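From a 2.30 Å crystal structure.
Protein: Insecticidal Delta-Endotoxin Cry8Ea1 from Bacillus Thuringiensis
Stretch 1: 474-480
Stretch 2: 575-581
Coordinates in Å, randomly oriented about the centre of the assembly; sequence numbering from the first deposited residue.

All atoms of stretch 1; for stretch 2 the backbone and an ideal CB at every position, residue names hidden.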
# COMPACT_ATOMS: atom_id res chain seq x y z
N ASP A 474 2.94 -9.15 -0.99
CA ASP A 474 3.06 -10.50 -1.51
C ASP A 474 2.76 -11.64 -0.51
O ASP A 474 3.21 -11.62 0.65
CB ASP A 474 4.46 -10.70 -2.06
CG ASP A 474 4.74 -9.84 -3.30
OD1 ASP A 474 3.80 -9.59 -4.11
OD2 ASP A 474 5.92 -9.43 -3.45
N PRO A 475 1.99 -12.64 -0.94
CA PRO A 475 1.84 -13.84 -0.10
C PRO A 475 3.10 -14.73 -0.26
O PRO A 475 3.90 -14.50 -1.17
CB PRO A 475 0.67 -14.55 -0.76
CG PRO A 475 0.83 -14.20 -2.28
CD PRO A 475 1.27 -12.73 -2.23
N ILE A 476 3.26 -15.75 0.59
CA ILE A 476 4.23 -16.82 0.34
C ILE A 476 3.45 -18.02 -0.22
O ILE A 476 2.40 -18.34 0.29
CB ILE A 476 5.12 -17.18 1.61
CG1 ILE A 476 5.90 -15.97 2.15
CG2 ILE A 476 6.11 -18.32 1.34
CD1 ILE A 476 6.64 -15.23 1.13
N SER A 477 3.96 -18.66 -1.27
CA SER A 477 3.28 -19.77 -1.99
C SER A 477 3.94 -21.13 -1.75
O SER A 477 5.15 -21.20 -1.66
CB SER A 477 3.27 -19.51 -3.51
OG SER A 477 2.79 -18.20 -3.79
N PHE A 478 3.15 -22.20 -1.69
CA PHE A 478 3.70 -23.56 -1.67
C PHE A 478 3.03 -24.42 -2.73
O PHE A 478 1.81 -24.46 -2.80
CB PHE A 478 3.55 -24.20 -0.30
CG PHE A 478 4.13 -23.37 0.80
CD1 PHE A 478 3.36 -22.39 1.44
CD2 PHE A 478 5.45 -23.53 1.20
CE1 PHE A 478 3.92 -21.58 2.43
CE2 PHE A 478 6.01 -22.73 2.22
CZ PHE A 478 5.25 -21.75 2.83
N ASN A 479 3.84 -25.03 -3.59
CA ASN A 479 3.37 -26.06 -4.52
C ASN A 479 3.56 -27.45 -3.92
O ASN A 479 3.11 -28.44 -4.47
CB ASN A 479 4.11 -25.97 -5.86
CG ASN A 479 3.69 -24.77 -6.68
OD1 ASN A 479 4.55 -23.99 -7.13
ND2 ASN A 479 2.39 -24.60 -6.90
N SER A 480 4.21 -27.51 -2.76
CA SER A 480 4.40 -28.73 -1.98
C SER A 480 4.75 -28.31 -0.58
O SER A 480 4.84 -27.13 -0.28
CB SER A 480 5.54 -29.57 -2.58
OG SER A 480 6.78 -28.87 -2.49
N UNK A 575 -0.85 -27.51 -10.23
CA UNK A 575 -1.76 -26.42 -9.84
C UNK A 575 -1.99 -26.46 -8.35
O UNK A 575 -2.48 -25.50 -7.75
CB UNK A 575 -3.09 -26.52 -10.58
N UNK A 576 -1.62 -27.57 -7.73
CA UNK A 576 -1.71 -27.71 -6.28
C UNK A 576 -0.89 -26.61 -5.60
O UNK A 576 0.30 -26.48 -5.86
CB UNK A 576 -1.23 -29.09 -5.84
N UNK A 577 -1.54 -25.80 -4.78
CA UNK A 577 -0.90 -24.58 -4.26
C UNK A 577 -1.61 -24.12 -2.98
O UNK A 577 -2.84 -24.17 -2.87
CB UNK A 577 -0.92 -23.47 -5.31
N UNK A 578 -0.81 -23.75 -1.99
CA UNK A 578 -1.25 -23.00 -0.81
C UNK A 578 -0.55 -21.62 -0.80
O UNK A 578 0.69 -21.55 -0.78
CB UNK A 578 -0.94 -23.78 0.47
N UNK A 579 -1.33 -20.54 -0.83
CA UNK A 579 -0.82 -19.19 -0.57
C UNK A 579 -1.07 -18.81 0.87
O UNK A 579 -2.20 -18.95 1.35
CB UNK A 579 -1.47 -18.17 -1.51
N UNK A 580 -0.04 -18.36 1.56
CA UNK A 580 -0.21 -17.83 2.93
C UNK A 580 -0.02 -16.31 2.97
O UNK A 580 1.00 -15.79 2.54
CB UNK A 580 0.78 -18.50 3.89
N UNK A 581 -1.04 -15.60 3.42
CA UNK A 581 -1.06 -14.13 3.40
C UNK A 581 -0.49 -13.58 4.69
O UNK A 581 0.56 -12.95 4.69
CB UNK A 581 -2.48 -13.60 3.19

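Stretch 2 runs antiparallel to stretch 1.

Position 575 lies before the paired segment. Its CA-to-CB bond points away, and nothing of stretch 1 lies within 5.5 Å of the ideal CB. Contact sets no limit here, but phi is 121°, and a positive value favours glycine. The residue is Gly-575.

At position 576 the CB points sideways, 4.6 Å from Asn-479 O. The backbone matters more: the ND2 of Asn-479 donates a hydrogen bond to the O of residue 576 at 3.0 Å, nearly straight at 175°. The bond uses the main-chain O, so it sets no side chain, and many residues would suit. It is Ser-576, whose OG bonds to a residue just outside the stretch.

Position 577 has a nearly extended backbone, with phi/psi of -159/136. Its ideal CB is 3.8 Å from both Phe-478 O and Asn-479 ND2. A beta-branched or short polar residue would fit. Val-577 is found; its CG2 packs 3.6 Å from Asn-479 ND2, and its CA makes a CA-H...O contact with Phe-478 O at 3.1 Å.

Position 578 pairs with Phe-478. The N of 578 donates to Phe-478 O at 2.8 Å, and Phe-478 N donates to the O of 578 at 2.7 Å. The CB shares the sheet face of Phe-478, so a strand-favouring residue suits, such as valine, isoleucine or threonine. It is Val-578. Its side chain comes no nearer to stretch 1 than 4.3 Å, from CB to Phe-478 O, so its part in this contact is mainly the backbone pair.

Position 579 sits opposite Ser-477 in a non-hydrogen-bonded pair. Its ideal CB lies 4.3 Å from Pro-475 CB and 4.8 Å from Ser-477 OG. The proline ring favours an aromatic or long aliphatic chain; the hydroxyl would also admit a polar one. Tyr-579 takes the place. Its CD2 lies 4.1 Å from Pro-475 CG and 3.2 Å from Ser-477 OG.

Position 580 pairs with Ile-476. The N of 580 donates to Ile-476 O at 2.8 Å, and Ile-476 N donates to the O of 580 at 3.0 Å. The CB is 4.6 Å from Phe-478 CE1, which invites leucine, isoleucine, valine or methionine. Ile-580 extends its CD1 to 3.8 Å from Phe-478 CE1.

At position 581 the CB points away, 5.1 Å from Pro-475 CB, so many residues could stand here. It is Asp-581. Two waters lie between it and Asp-474 O. One is 2.8 Å from Asp-581 O and 2.7 Å from Asp-474 O. The other is 2.6 Å from Asp-581 OD2, and its bond to Asp-474 O is weak.

Stretch 2 575-581: GSVVYID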
# COMPACT_ATOMS: atom_id res chain seq x y z
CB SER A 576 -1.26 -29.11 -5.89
OG SER A 576 -2.08 -30.05 -6.57
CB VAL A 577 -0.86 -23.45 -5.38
CG1 VAL A 577 -2.26 -22.81 -5.62
CG2 VAL A 577 0.24 -22.36 -5.10
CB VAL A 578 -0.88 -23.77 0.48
CG1 VAL A 578 -1.39 -23.07 1.75
CG2 VAL A 578 -1.40 -25.20 0.42
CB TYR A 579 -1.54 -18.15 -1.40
CG TYR A 579 -1.47 -18.37 -2.87
CD1 TYR A 579 -2.45 -19.08 -3.50
CD2 TYR A 579 -0.39 -17.87 -3.62
CE1 TYR A 579 -2.42 -19.30 -4.83
CE2 TYR A 579 -0.34 -18.11 -5.00
CZ TYR A 579 -1.38 -18.82 -5.59
OH TYR A 579 -1.44 -19.07 -6.96
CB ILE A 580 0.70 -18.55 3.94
CG1 ILE A 580 0.40 -20.06 3.92
CG2 ILE A 580 0.49 -17.97 5.36
CD1 ILE A 580 1.23 -20.82 4.93
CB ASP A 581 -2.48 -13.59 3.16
CG ASP A 581 -2.63 -12.07 3.49
OD1 ASP A 581 -3.73 -11.68 3.90
OD2 ASP A 581 -1.67 -11.26 3.35
O HOH W 1 2.81 -12.41 3.15
O HOH W 2 0.43 -10.85 1.83
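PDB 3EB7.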